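Local structure of sensor protein QseC (Escherichia coli, 3JZ3) at residues 137-142 with 148-153; 96-101 with 128-133; 46-51 with 122-127; 53-58 with 115-120. The protein serves as the sensor histidine kinase of the QseB/QseC two-component system, using ATP to phosphorylate histidine and activating the flagella regulon. All coordinates share one frame; numbering follows the deposited sequence.

Overall arrangement
Helix 115-131 ties together the four contacts of this cytoplasmic kinase segment. Its start meets helix 42-61 of the phospho-acceptor region in contact 4 and its middle does so in contact 3, the two centres about 9 Å apart and both beside one sulfate ion gripped by Arg-50 and Arg-53. Its end and the residues after it pack on Ile-98 and the start of strand 99-104 in contact 2, about 13 Å from the centre of contact 3. Contact 1, the hairpin of strands 138-143 and 147-151, lies about 9 Å between centres from contact 2 in the same sheet and touches the middle of the helix through Val-141, Phe-148 and Val-150. Contacts 1 and 4 are farther apart, about 22 Å between centres.

Contact 1: 137-142 with 148-153; sequences SVVDVT and FIVRDN
Asp-140 and Arg-151 face each other as a hydrogen-bonded pair in the antiparallel hairpin of strands 138-143 and 147-151, part of the mixed sheet of the ATPase domain. Among the backbone bonds, Asp-140 N reaches Arg-151 O at 2.8 Å and nearly straight (165°), while the return bond from Arg-151 N to Asp-140 O is bent to 135°. Thr-142 and Ile-149 form the next pair, bonded both ways. Val-141 and Val-150 sit between as a non-hydrogen-bonded pair, where Val-150 CA makes a C-H...O contact of 3.4 Å with Asp-140 O. A water lies 2.7 Å from Thr-142 OG1 and donates to Ile-149 O.

The charged side chains run alongside each other with carboxylate and guanidinium planes 70° apart. Asp-140 OD2 stands 4.1 Å from Arg-151 NH1, well out of the guanidinium plane, so only the charges attract. Each group has another partner: Asp-140 OD1 forms a salt bridge to Arg-101 on strand 99-104, and Arg-151 NH1 donates to Asn-153 OD1 at 3.1 Å, approaching from above the amide plane.

Valines supply the apolar side. Val-139 CG1 meets Val-150 CG1 at 4.4 Å, and Val-141 packs on Leu-126 and Val-150 on Ala-129 of helix 115-131. Asp-152 opens the Asp-Asn-Gly sequence of the G1 box, its OD2 bonded to Gly-154 N.

The chemistry implies a two-sided hairpin: a mainly polar, partly exposed face with Asp-140, Thr-142 and Arg-151 beside Ile-149, and a buried valine face turned to the helix, joined by backbone bonds.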
loop_
_atom_site.group_PDB
_atom_site.type_symbol
_atom_site.label_atom_id
_atom_site.label_comp_id
_atom_site.label_asym_id
_atom_site.label_seq_id
_atom_site.Cartn_x
_atom_site.Cartn_y
_atom_site.Cartn_z
ATOM N N SER B 137 -2.221 -18.069 -22.599
ATOM C CA SER B 137 -3.653 -18.047 -22.285
ATOM C C SER B 137 -4.166 -16.637 -21.990
ATOM O O SER B 137 -3.392 -15.678 -21.936
ATOM C CB SER B 137 -3.976 -19.001 -21.130
ATOM O OG SER B 137 -3.370 -18.568 -19.926
ATOM N N VAL B 138 -5.479 -16.524 -21.807
ATOM C CA VAL B 138 -6.138 -15.233 -21.617
ATOM C C VAL B 138 -6.827 -15.155 -20.256
ATOM O O VAL B 138 -7.501 -16.102 -19.835
ATOM C CB VAL B 138 -7.189 -14.961 -22.733
ATOM C CG1 VAL B 138 -7.734 -13.541 -22.633
ATOM C CG2 VAL B 138 -6.590 -15.202 -24.119
ATOM N N VAL B 139 -6.644 -14.025 -19.577
ATOM C CA VAL B 139 -7.405 -13.704 -18.370
ATOM C C VAL B 139 -8.568 -12.783 -18.736
ATOM O O VAL B 139 -8.364 -11.721 -19.324
ATOM C CB VAL B 139 -6.523 -13.037 -17.286
ATOM C CG1 VAL B 139 -7.363 -12.619 -16.080
ATOM C CG2 VAL B 139 -5.401 -13.977 -16.856
ATOM N N ASP B 140 -9.783 -13.201 -18.388
ATOM C CA ASP B 140 -10.991 -12.432 -18.680
ATOM C C ASP B 140 -11.510 -11.679 -17.462
ATOM O O ASP B 140 -11.894 -12.294 -16.463
ATOM C CB ASP B 140 -12.094 -13.347 -19.224
ATOM C CG ASP B 140 -11.797 -13.854 -20.615
ATOM O OD1 ASP B 140 -11.630 -13.018 -21.526
ATOM O OD2 ASP B 140 -11.741 -15.091 -20.802
ATOM N N VAL B 141 -11.524 -10.352 -17.561
ATOM C CA VAL B 141 -12.132 -9.497 -16.542
ATOM C C VAL B 141 -13.382 -8.853 -17.135
ATOM O O VAL B 141 -13.303 -8.145 -18.140
ATOM C CB VAL B 141 -11.160 -8.405 -16.030
ATOM C CG1 VAL B 141 -11.781 -7.626 -14.875
ATOM C CG2 VAL B 141 -9.839 -9.021 -15.593
ATOM N N THR B 142 -14.527 -9.102 -16.507
ATOM C CA THR B 142 -15.813 -8.667 -17.041
ATOM C C THR B 142 -16.614 -7.895 -16.000
ATOM O O THR B 142 -16.793 -8.361 -14.879
ATOM C CB THR B 142 -16.651 -9.874 -17.535
ATOM O OG1 THR B 142 -15.911 -10.602 -18.522
ATOM C CG2 THR B 142 -17.976 -9.420 -18.146
ATOM N N PHE B 148 -18.964 -8.399 -11.143
ATOM C CA PHE B 148 -17.832 -8.532 -12.054
ATOM C C PHE B 148 -17.206 -9.914 -11.921
ATOM O O PHE B 148 -17.347 -10.570 -10.887
ATOM C CB PHE B 148 -16.811 -7.377 -11.944
ATOM C CG PHE B 148 -16.042 -7.336 -10.654
ATOM C CD1 PHE B 148 -14.850 -8.044 -10.515
ATOM C CD2 PHE B 148 -16.482 -6.550 -9.593
ATOM C CE1 PHE B 148 -14.121 -7.995 -9.323
ATOM C CE2 PHE B 148 -15.759 -6.488 -8.394
ATOM C CZ PHE B 148 -14.580 -7.217 -8.259
ATOM N N ILE B 149 -16.553 -10.365 -12.987
ATOM C CA ILE B 149 -15.981 -11.706 -13.033
ATOM C C ILE B 149 -14.520 -11.646 -13.449
ATOM O O ILE B 149 -14.165 -10.955 -14.404
ATOM C CB ILE B 149 -16.746 -12.637 -14.019
ATOM C CG1 ILE B 149 -18.216 -12.798 -13.602
ATOM C CG2 ILE B 149 -16.069 -14.008 -14.113
ATOM C CD1 ILE B 149 -19.145 -13.271 -14.729
ATOM N N VAL B 150 -13.681 -12.364 -12.707
ATOM C CA VAL B 150 -12.295 -12.597 -13.095
ATOM C C VAL B 150 -12.156 -14.094 -13.371
ATOM O O VAL B 150 -12.528 -14.925 -12.539
ATOM C CB VAL B 150 -11.300 -12.123 -12.006
ATOM C CG1 VAL B 150 -9.860 -12.253 -12.491
ATOM C CG2 VAL B 150 -11.595 -10.681 -11.602
ATOM N N ARG B 151 -11.636 -14.428 -14.549
ATOM C CA ARG B 151 -11.659 -15.797 -15.055
ATOM C C ARG B 151 -10.363 -16.135 -15.793
ATOM O O ARG B 151 -9.923 -15.382 -16.661
ATOM C CB ARG B 151 -12.860 -15.962 -15.989
ATOM C CG ARG B 151 -12.989 -17.314 -16.654
ATOM C CD ARG B 151 -13.624 -17.168 -18.028
ATOM N NE ARG B 151 -13.953 -18.458 -18.631
ATOM C CZ ARG B 151 -13.081 -19.260 -19.237
ATOM N NH1 ARG B 151 -11.798 -18.924 -19.329
ATOM N NH2 ARG B 151 -13.494 -20.412 -19.749
ATOM N N ASP B 152 -9.763 -17.271 -15.444
ATOM C CA ASP B 152 -8.538 -17.741 -16.097
ATOM C C ASP B 152 -8.711 -19.135 -16.709
ATOM O O ASP B 152 -9.769 -19.751 -16.572
ATOM C CB ASP B 152 -7.353 -17.714 -15.116
ATOM C CG ASP B 152 -7.566 -18.619 -13.908
ATOM O OD1 ASP B 152 -7.835 -18.090 -12.807
ATOM O OD2 ASP B 152 -7.464 -19.858 -14.057
ATOM N N ASN B 153 -7.664 -19.617 -17.378
ATOM C CA ASN B 153 -7.654 -20.947 -17.997
ATOM C C ASN B 153 -6.753 -21.951 -17.276
ATOM O O ASN B 153 -6.299 -22.931 -17.872
ATOM C CB ASN B 153 -7.237 -20.843 -19.467
ATOM C CG ASN B 153 -8.301 -20.203 -20.330
ATOM O OD1 ASN B 153 -9.432 -20.687 -20.403
ATOM N ND2 ASN B 153 -7.941 -19.114 -20.999
HETATM O O HOH W 1 -14.611 -12.496 -17.199
#

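Contact 2: 96-101 with 128-133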
loop_
_atom_site.group_PDB
_atom_site.type_symbol
_atom_site.label_atom_id
_atom_site.label_comp_id
_atom_site.label_asym_id
_atom_site.label_seq_id
_atom_site.Cartn_x
_atom_site.Cartn_y
_atom_site.Cartn_z
ATOM N N ALA B 96 5.076 -11.794 -19.583
ATOM C CA ALA B 96 5.006 -13.185 -19.135
ATOM C C ALA B 96 4.097 -14.034 -20.027
ATOM O O ALA B 96 3.668 -15.122 -19.634
ATOM C CB ALA B 96 4.546 -13.247 -17.679
ATOM N N LYS B 97 3.816 -13.525 -21.228
ATOM C CA LYS B 97 2.945 -14.181 -22.220
ATOM C C LYS B 97 1.508 -14.443 -21.733
ATOM O O LYS B 97 0.871 -15.423 -22.137
ATOM C CB LYS B 97 3.594 -15.467 -22.761
ATOM N N ILE B 98 1.010 -13.556 -20.871
ATOM C CA ILE B 98 -0.370 -13.618 -20.378
ATOM C C ILE B 98 -1.138 -12.378 -20.838
ATOM O O ILE B 98 -0.748 -11.249 -20.537
ATOM C CB ILE B 98 -0.437 -13.714 -18.824
ATOM C CG1 ILE B 98 0.489 -14.818 -18.278
ATOM C CG2 ILE B 98 -1.882 -13.887 -18.343
ATOM C CD1 ILE B 98 0.050 -16.249 -18.570
ATOM N N ASP B 99 -2.225 -12.597 -21.572
ATOM C CA ASP B 99 -3.068 -11.499 -22.037
ATOM C C ASP B 99 -4.224 -11.237 -21.080
ATOM O O ASP B 99 -4.869 -12.174 -20.605
ATOM C CB ASP B 99 -3.598 -11.787 -23.441
ATOM C CG ASP B 99 -2.596 -11.444 -24.526
ATOM O OD1 ASP B 99 -1.388 -11.315 -24.225
ATOM O OD2 ASP B 99 -3.024 -11.300 -25.692
ATOM N N VAL B 100 -4.473 -9.961 -20.798
ATOM C CA VAL B 100 -5.584 -9.562 -19.930
ATOM C C VAL B 100 -6.644 -8.814 -20.739
ATOM O O VAL B 100 -6.382 -7.751 -21.305
ATOM C CB VAL B 100 -5.114 -8.711 -18.722
ATOM C CG1 VAL B 100 -6.286 -8.390 -17.802
ATOM C CG2 VAL B 100 -4.022 -9.434 -17.942
ATOM N N ARG B 101 -7.838 -9.394 -20.793
ATOM C CA ARG B 101 -8.940 -8.839 -21.561
ATOM C C ARG B 101 -9.972 -8.247 -20.621
ATOM O O ARG B 101 -10.512 -8.947 -19.762
ATOM C CB ARG B 101 -9.576 -9.925 -22.434
ATOM C CG ARG B 101 -10.865 -9.511 -23.143
ATOM C CD ARG B 101 -11.536 -10.704 -23.823
ATOM N NE ARG B 101 -10.697 -11.260 -24.884
ATOM C CZ ARG B 101 -10.571 -12.557 -25.154
ATOM N NH1 ARG B 101 -11.228 -13.466 -24.441
ATOM N NH2 ARG B 101 -9.774 -12.946 -26.140
ATOM N N ASN B 128 -3.994 -13.528 -8.650
ATOM C CA ASN B 128 -4.306 -14.950 -8.588
ATOM C C ASN B 128 -4.608 -15.544 -9.969
ATOM O O ASN B 128 -4.167 -16.656 -10.280
ATOM C CB ASN B 128 -5.472 -15.201 -7.626
ATOM C CG ASN B 128 -5.876 -16.668 -7.559
ATOM O OD1 ASN B 128 -5.027 -17.558 -7.492
ATOM N ND2 ASN B 128 -7.182 -16.924 -7.571
ATOM N N ALA B 129 -5.349 -14.800 -10.790
ATOM C CA ALA B 129 -5.719 -15.261 -12.129
ATOM C C ALA B 129 -4.529 -15.280 -13.090
ATOM O O ALA B 129 -4.427 -16.170 -13.931
ATOM C CB ALA B 129 -6.851 -14.424 -12.695
ATOM N N VAL B 130 -3.634 -14.302 -12.958
ATOM C CA VAL B 130 -2.425 -14.239 -13.784
ATOM C C VAL B 130 -1.414 -15.314 -13.356
ATOM O O VAL B 130 -0.599 -15.779 -14.164
ATOM C CB VAL B 130 -1.774 -12.827 -13.717
ATOM C CG1 VAL B 130 -0.410 -12.806 -14.399
ATOM C CG2 VAL B 130 -2.685 -11.790 -14.354
ATOM N N ARG B 131 -1.520 -15.723 -12.029
ATOM C CA ARG B 131 -0.464 -16.603 -11.470
ATOM C C ARG B 131 -0.648 -18.051 -11.936
ATOM O O ARG B 131 0.319 -18.722 -12.307
ATOM C CB ARG B 131 -0.475 -16.504 -9.937
ATOM C CG ARG B 131 0.397 -17.496 -9.200
ATOM C CD ARG B 131 0.128 -17.414 -7.710
ATOM N NE ARG B 131 1.081 -18.212 -6.938
ATOM C CZ ARG B 131 2.271 -17.774 -6.529
ATOM N NH1 ARG B 131 2.672 -16.533 -6.817
ATOM N NH2 ARG B 131 3.065 -18.582 -5.830
ATOM N N TYR B 132 -1.899 -18.524 -11.932
ATOM C CA TYR B 132 -2.202 -19.888 -12.345
ATOM C C TYR B 132 -2.596 -19.968 -13.822
ATOM O O TYR B 132 -3.118 -20.987 -14.285
ATOM C CB TYR B 132 -3.281 -20.488 -11.438
ATOM C CG TYR B 132 -2.806 -20.686 -10.015
ATOM C CD1 TYR B 132 -2.131 -21.849 -9.640
ATOM C CD2 TYR B 132 -3.017 -19.707 -9.045
ATOM C CE1 TYR B 132 -1.686 -22.034 -8.335
ATOM C CE2 TYR B 132 -2.575 -19.881 -7.740
ATOM C CZ TYR B 132 -1.912 -21.046 -7.393
ATOM O OH TYR B 132 -1.473 -21.224 -6.100
ATOM N N SER B 133 -2.333 -18.888 -14.555
ATOM C CA SER B 133 -2.522 -18.869 -16.000
ATOM C C SER B 133 -1.291 -19.438 -16.690
ATOM O O SER B 133 -0.176 -18.971 -16.445
ATOM C CB SER B 133 -2.781 -17.446 -16.502
ATOM O OG SER B 133 -4.143 -17.094 -16.365
#
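Ser-133 OG donates to Ala-129 O at 2.6 Å, the donor tilted 21° from the carbonyl plane, and Ser-133 CB meets Ile-98 across the contact. This is the C-terminal end of helix 115-131, the N-box helix of the histidine-kinase ATPase fold, resting beside the entry to edge strand 99-104. The serine bond occupies a carbonyl of the helix's last turn, and Tyr-132 is the first residue to leave helical backbone angles.

Ile-98 is the main apolar piece from 96-101. With its CG1 branch beside the backbone N (chi1 -50°), CD1 reaches Ser-133, while CG2 approaches Val-130 CG1 at 4.3 Å. Val-100 CG2 adds a looser touch, 4.5 Å from Val-130 CG2, so Val-130 touches both Ile-98 and Val-100.

Before the strand, Lys-97 takes positive phi and serves as the C-prime residue of a Schellman motif ending helix 78-95, with Ile-98 N bonded to Ala-93 O. Val-100 also packs on Val-86 and Ile-89 of that helix, and Ile-98 and Ser-133 both touch Val-139 of the neighbouring strand. At the serine itself, Ile-98 CD1 lies 3.7 Å from Ser-133 CB and 3.5 Å from Ser-133 O.

Contact 3: 46-51 with 122-127; sequences SGIDRA and VRNLLD. With SO4 (sulfate ion), chain C.
With chi1 -72° Ile-48 sets CG1 beside its backbone N and CG2 anti to it, and both branches meet side chains of helix 115-131. Arg-123 meets it with a chain bent at chi2 (73°), which folds the guanidinium back so that Ile-48 CG1 lies over one face, toward the rim. The two side chains cross at about a right angle, and Ile-48 CG1 approaches Arg-123 CG at 3.4 Å. Ile-48 CD1 follows the same methylene and comes 3.8 Å from Arg-123 NH1. On the other branch, Ile-48 CG2 rests 4.0 Å from Asn-124 ND2. Asp-127 OD2 lies against the base of the side chain, 3.4 Å from Ile-48 CB.

The polar groups round the isoleucine are held within their own helix or nearby. Arg-123 NE and Asp-127 OD1 form a salt bridge at the long distance of 3.5 Å, which probably helps hold the guanidinium against Ile-48. Asn-124 ND2 bonds to Leu-120 O and to Thr-52 OG1, the latter across to helix 42-61.

On the outer side of helix 42-61, Arg-50 takes the sulfate at its guanidinium edge: NE and NH2 both donate to sulfate O2, each at 2.8 Å. Ser-46 OG lies over one face of that guanidinium, and Leu-41 of the second subunit packs on both Ser-46 and Arg-50.

The short helical segments run at 135° to each other. An apolar side chain set among the charged and amide groups of an N-box helix here joins the phospho-acceptor region to the ATPase domain of a histidine kinase.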
loop_
_atom_site.group_PDB
_atom_site.type_symbol
_atom_site.label_atom_id
_atom_site.label_comp_id
_atom_site.label_asym_id
_atom_site.label_seq_id
_atom_site.Cartn_x
_atom_site.Cartn_y
_atom_site.Cartn_z
ATOM N N SER B 46 4.067 -9.620 -4.905
ATOM C CA SER B 46 4.620 -9.528 -3.553
ATOM C C SER B 46 4.173 -8.259 -2.822
ATOM O O SER B 46 3.835 -8.310 -1.639
ATOM C CB SER B 46 6.150 -9.608 -3.598
ATOM O OG SER B 46 6.724 -9.265 -2.349
ATOM N N GLY B 47 4.180 -7.131 -3.531
ATOM C CA GLY B 47 3.708 -5.858 -2.985
ATOM C C GLY B 47 2.269 -5.937 -2.511
ATOM O O GLY B 47 1.950 -5.531 -1.390
ATOM N N ILE B 48 1.406 -6.473 -3.372
ATOM C CA ILE B 48 -0.008 -6.690 -3.058
ATOM C C ILE B 48 -0.186 -7.726 -1.950
ATOM O O ILE B 48 -1.082 -7.600 -1.114
ATOM C CB ILE B 48 -0.807 -7.091 -4.333
ATOM C CG1 ILE B 48 -0.959 -5.882 -5.272
ATOM C CG2 ILE B 48 -2.169 -7.719 -3.992
ATOM C CD1 ILE B 48 -1.677 -4.658 -4.663
ATOM N N ASP B 49 0.685 -8.730 -1.942
ATOM C CA ASP B 49 0.664 -9.796 -0.944
ATOM C C ASP B 49 0.953 -9.274 0.466
ATOM O O ASP B 49 0.311 -9.689 1.432
ATOM C CB ASP B 49 1.693 -10.863 -1.318
ATOM C CG ASP B 49 1.078 -12.232 -1.469
ATOM O OD1 ASP B 49 0.611 -12.789 -0.450
ATOM O OD2 ASP B 49 1.067 -12.749 -2.611
ATOM N N ARG B 50 1.923 -8.367 0.567
ATOM C CA ARG B 50 2.314 -7.773 1.844
ATOM C C ARG B 50 1.276 -6.785 2.371
ATOM O O ARG B 50 0.972 -6.783 3.561
ATOM C CB ARG B 50 3.669 -7.083 1.719
ATOM C CG ARG B 50 4.824 -8.037 1.506
ATOM C CD ARG B 50 6.029 -7.296 0.983
ATOM N NE ARG B 50 7.128 -8.209 0.707
ATOM C CZ ARG B 50 8.368 -7.831 0.417
ATOM N NH1 ARG B 50 8.686 -6.541 0.360
ATOM N NH2 ARG B 50 9.293 -8.753 0.188
ATOM N N ALA B 51 0.742 -5.949 1.484
ATOM C CA ALA B 51 -0.325 -5.014 1.840
ATOM C C ALA B 51 -1.593 -5.757 2.252
ATOM O O ALA B 51 -2.279 -5.347 3.189
ATOM C CB ALA B 51 -0.611 -4.063 0.693
ATOM N N VAL B 122 -9.848 -6.417 -5.849
ATOM C CA VAL B 122 -9.770 -6.666 -7.288
ATOM C C VAL B 122 -8.387 -7.179 -7.674
ATOM O O VAL B 122 -8.258 -8.129 -8.448
ATOM C CB VAL B 122 -10.141 -5.402 -8.117
ATOM C CG1 VAL B 122 -9.851 -5.623 -9.590
ATOM C CG2 VAL B 122 -11.610 -5.046 -7.920
ATOM N N ARG B 123 -7.361 -6.554 -7.105
ATOM C CA ARG B 123 -5.981 -6.874 -7.429
ATOM C C ARG B 123 -5.561 -8.284 -6.990
ATOM O O ARG B 123 -4.793 -8.948 -7.684
ATOM C CB ARG B 123 -5.053 -5.814 -6.844
ATOM C CG ARG B 123 -3.644 -5.874 -7.376
ATOM C CD ARG B 123 -3.536 -5.387 -8.808
ATOM N NE ARG B 123 -2.165 -5.518 -9.294
ATOM C CZ ARG B 123 -1.190 -4.643 -9.060
ATOM N NH1 ARG B 123 -1.414 -3.552 -8.340
ATOM N NH2 ARG B 123 0.021 -4.863 -9.550
ATOM N N ASN B 124 -6.071 -8.735 -5.848
ATOM C CA ASN B 124 -5.857 -10.106 -5.392
ATOM C C ASN B 124 -6.418 -11.143 -6.358
ATOM O O ASN B 124 -5.754 -12.135 -6.667
ATOM C CB ASN B 124 -6.453 -10.313 -4.001
ATOM C CG ASN B 124 -5.487 -9.948 -2.902
ATOM O OD1 ASN B 124 -4.579 -10.712 -2.583
ATOM N ND2 ASN B 124 -5.676 -8.776 -2.312
ATOM N N LEU B 125 -7.639 -10.903 -6.829
ATOM C CA LEU B 125 -8.282 -11.784 -7.799
ATOM C C LEU B 125 -7.520 -11.794 -9.119
ATOM O O LEU B 125 -7.433 -12.827 -9.787
ATOM C CB LEU B 125 -9.730 -11.357 -8.041
ATOM C CG LEU B 125 -10.741 -11.436 -6.897
ATOM C CD1 LEU B 125 -12.060 -10.850 -7.365
ATOM C CD2 LEU B 125 -10.927 -12.864 -6.398
ATOM N N LEU B 126 -6.974 -10.634 -9.478
ATOM C CA LEU B 126 -6.217 -10.465 -10.710
ATOM C C LEU B 126 -4.859 -11.142 -10.659
ATOM O O LEU B 126 -4.500 -11.867 -11.581
ATOM C CB LEU B 126 -6.043 -8.983 -11.041
ATOM C CG LEU B 126 -7.068 -8.371 -11.987
ATOM C CD1 LEU B 126 -6.794 -6.893 -12.136
ATOM C CD2 LEU B 126 -7.010 -9.060 -13.337
ATOM N N ASP B 127 -4.109 -10.891 -9.587
ATOM C CA ASP B 127 -2.812 -11.533 -9.369
ATOM C C ASP B 127 -2.944 -13.051 -9.317
ATOM O O ASP B 127 -2.112 -13.765 -9.875
ATOM C CB ASP B 127 -2.157 -11.020 -8.082
ATOM C CG ASP B 127 -1.739 -9.560 -8.174
ATOM O OD1 ASP B 127 -1.747 -8.990 -9.287
ATOM O OD2 ASP B 127 -1.400 -8.980 -7.122
HETATM S S SO4 C . 6.748 -11.880 0.707
HETATM O O1 SO4 C . 5.485 -11.202 0.425
HETATM O O2 SO4 C . 7.739 -10.910 1.166
HETATM O O3 SO4 C . 6.540 -12.884 1.749
HETATM O O4 SO4 C . 7.228 -12.528 -0.510
#

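Contact 4: 53-58 with 115-120. With SO4 (sulfate ion), chain C.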
loop_
_atom_site.group_PDB
_atom_site.type_symbol
_atom_site.label_atom_id
_atom_site.label_comp_id
_atom_site.label_asym_id
_atom_site.label_seq_id
_atom_site.Cartn_x
_atom_site.Cartn_y
_atom_site.Cartn_z
ATOM N N ARG B 53 -1.828 -8.979 3.541
ATOM C CA ARG B 53 -1.571 -9.577 4.855
ATOM C C ARG B 53 -1.758 -8.600 6.018
ATOM O O ARG B 53 -2.438 -8.921 6.999
ATOM C CB ARG B 53 -0.174 -10.199 4.889
ATOM C CG ARG B 53 -0.190 -11.716 4.850
ATOM C CD ARG B 53 0.795 -12.289 3.842
ATOM N NE ARG B 53 2.169 -11.815 4.004
ATOM C CZ ARG B 53 3.117 -11.953 3.077
ATOM N NH1 ARG B 53 2.844 -12.548 1.917
ATOM N NH2 ARG B 53 4.338 -11.491 3.299
ATOM N N LEU B 54 -1.173 -7.411 5.899
ATOM C CA LEU B 54 -1.273 -6.391 6.941
ATOM C C LEU B 54 -2.702 -5.872 7.118
ATOM O O LEU B 54 -3.228 -5.866 8.237
ATOM C CB LEU B 54 -0.314 -5.228 6.655
ATOM C CG LEU B 54 -0.244 -4.075 7.667
ATOM C CD1 LEU B 54 0.087 -4.567 9.078
ATOM C CD2 LEU B 54 0.771 -3.037 7.213
ATOM N N VAL B 55 -3.321 -5.444 6.018
ATOM C CA VAL B 55 -4.653 -4.835 6.060
ATOM C C VAL B 55 -5.722 -5.867 6.425
ATOM O O VAL B 55 -6.674 -5.548 7.141
ATOM C CB VAL B 55 -4.996 -4.085 4.740
ATOM C CG1 VAL B 55 -6.432 -3.590 4.747
ATOM C CG2 VAL B 55 -4.043 -2.909 4.532
ATOM N N ASP B 56 -5.549 -7.102 5.951
ATOM C CA ASP B 56 -6.411 -8.213 6.355
ATOM C C ASP B 56 -6.400 -8.397 7.869
ATOM O O ASP B 56 -7.458 -8.480 8.494
ATOM C CB ASP B 56 -5.987 -9.517 5.670
ATOM C CG ASP B 56 -6.927 -10.681 5.975
ATOM O OD1 ASP B 56 -8.145 -10.457 6.159
ATOM O OD2 ASP B 56 -6.441 -11.830 6.023
ATOM N N GLN B 57 -5.201 -8.458 8.449
ATOM C CA GLN B 57 -5.049 -8.606 9.895
ATOM C C GLN B 57 -5.699 -7.437 10.629
ATOM O O GLN B 57 -6.460 -7.643 11.573
ATOM C CB GLN B 57 -3.574 -8.734 10.278
ATOM C CG GLN B 57 -3.342 -8.953 11.771
ATOM C CD GLN B 57 -1.905 -9.307 12.109
ATOM O OE1 GLN B 57 -0.960 -8.842 11.466
ATOM N NE2 GLN B 57 -1.735 -10.134 13.130
ATOM N N LEU B 58 -5.422 -6.218 10.171
ATOM C CA LEU B 58 -5.973 -5.020 10.806
ATOM C C LEU B 58 -7.498 -4.931 10.703
ATOM O O LEU B 58 -8.153 -4.441 11.625
ATOM C CB LEU B 58 -5.315 -3.751 10.254
ATOM C CG LEU B 58 -3.827 -3.538 10.556
ATOM C CD1 LEU B 58 -3.332 -2.249 9.916
ATOM C CD2 LEU B 58 -3.547 -3.530 12.051
ATOM N N PRO B 115 -12.167 2.933 -1.474
ATOM C CA PRO B 115 -11.425 2.750 -2.730
ATOM C C PRO B 115 -10.197 1.841 -2.629
ATOM O O PRO B 115 -9.994 0.987 -3.491
ATOM C CB PRO B 115 -10.981 4.175 -3.094
ATOM C CG PRO B 115 -11.912 5.069 -2.379
ATOM C CD PRO B 115 -12.295 4.359 -1.120
ATOM N N LEU B 116 -9.382 2.037 -1.596
ATOM C CA LEU B 116 -8.171 1.240 -1.412
ATOM C C LEU B 116 -8.488 -0.221 -1.139
ATOM O O LEU B 116 -7.833 -1.114 -1.683
ATOM C CB LEU B 116 -7.312 1.816 -0.290
ATOM C CG LEU B 116 -6.239 2.847 -0.657
ATOM C CD1 LEU B 116 -6.752 4.011 -1.513
ATOM C CD2 LEU B 116 -5.616 3.365 0.617
ATOM N N LEU B 117 -9.496 -0.460 -0.306
ATOM C CA LEU B 117 -9.941 -1.814 -0.017
ATOM C C LEU B 117 -10.490 -2.507 -1.259
ATOM O O LEU B 117 -10.185 -3.676 -1.500
ATOM C CB LEU B 117 -10.966 -1.827 1.121
ATOM C CG LEU B 117 -10.478 -1.420 2.521
ATOM C CD1 LEU B 117 -11.569 -1.649 3.549
ATOM C CD2 LEU B 117 -9.196 -2.144 2.940
ATOM N N LEU B 118 -11.277 -1.792 -2.060
ATOM C CA LEU B 118 -11.832 -2.389 -3.283
ATOM C C LEU B 118 -10.742 -2.657 -4.309
ATOM O O LEU B 118 -10.812 -3.630 -5.064
ATOM C CB LEU B 118 -12.940 -1.527 -3.889
ATOM C CG LEU B 118 -14.299 -1.607 -3.192
ATOM C CD1 LEU B 118 -15.336 -0.833 -3.989
ATOM C CD2 LEU B 118 -14.746 -3.059 -2.983
ATOM N N SER B 119 -9.738 -1.789 -4.314
ATOM C CA SER B 119 -8.577 -1.942 -5.173
ATOM C C SER B 119 -7.792 -3.197 -4.786
ATOM O O SER B 119 -7.349 -3.946 -5.654
ATOM C CB SER B 119 -7.698 -0.691 -5.095
ATOM O OG SER B 119 -6.503 -0.862 -5.827
ATOM N N LEU B 120 -7.644 -3.423 -3.479
ATOM C CA LEU B 120 -6.982 -4.619 -2.949
ATOM C C LEU B 120 -7.723 -5.897 -3.314
ATOM O O LEU B 120 -7.108 -6.867 -3.746
ATOM C CB LEU B 120 -6.847 -4.540 -1.423
ATOM C CG LEU B 120 -5.687 -3.750 -0.821
ATOM C CD1 LEU B 120 -5.845 -3.687 0.689
ATOM C CD2 LEU B 120 -4.345 -4.368 -1.199
HETATM S S SO4 C . 6.748 -11.880 0.707
HETATM O O1 SO4 C . 5.485 -11.202 0.425
HETATM O O2 SO4 C . 7.739 -10.910 1.166
HETATM O O3 SO4 C . 6.540 -12.884 1.749
HETATM O O4 SO4 C . 7.228 -12.528 -0.510
#
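Val-55 slants across both Leu-117 and Leu-120, its CG1 methyl facing both leucine ends from one side. That branch stands opposite the backbone N (chi1 174°), which carries the methyl out from helix 42-61 toward helix 115-131. There Leu-117 offers CD2, at 3.6 Å from Val-55 CG1, and Leu-120, one turn further on, offers CD1 at 4.1 Å from the same methyl. The leucines are three residues apart and so share a side of their helix; Val-55 CB also comes within 4.2 Å of Leu-120 CD1. The meeting is purely apolar, with no hydrogen bond between the two segments.

Arg-53 turns elsewhere. Its chain is bent at chi2 and chi3, presenting the guanidinium edge to the sulfate, where NH2 donates to sulfate O3 at 3.0 Å and to sulfate O1 at 3.1 Å; a weak bond from NH1 also goes to O1. Arg-53 NH2 forms a salt bridge to Asp-72 of the second subunit as well.

Around the leucines, Leu-117 also packs on Leu-193 of helix 186-193, to which Asp-56 is joined by a salt bridge at Arg-189. Leu-58 of the second subunit touches Val-55, so the junction of helices 42-61 and 115-131 is flanked by helix 186-193 and by the second subunit.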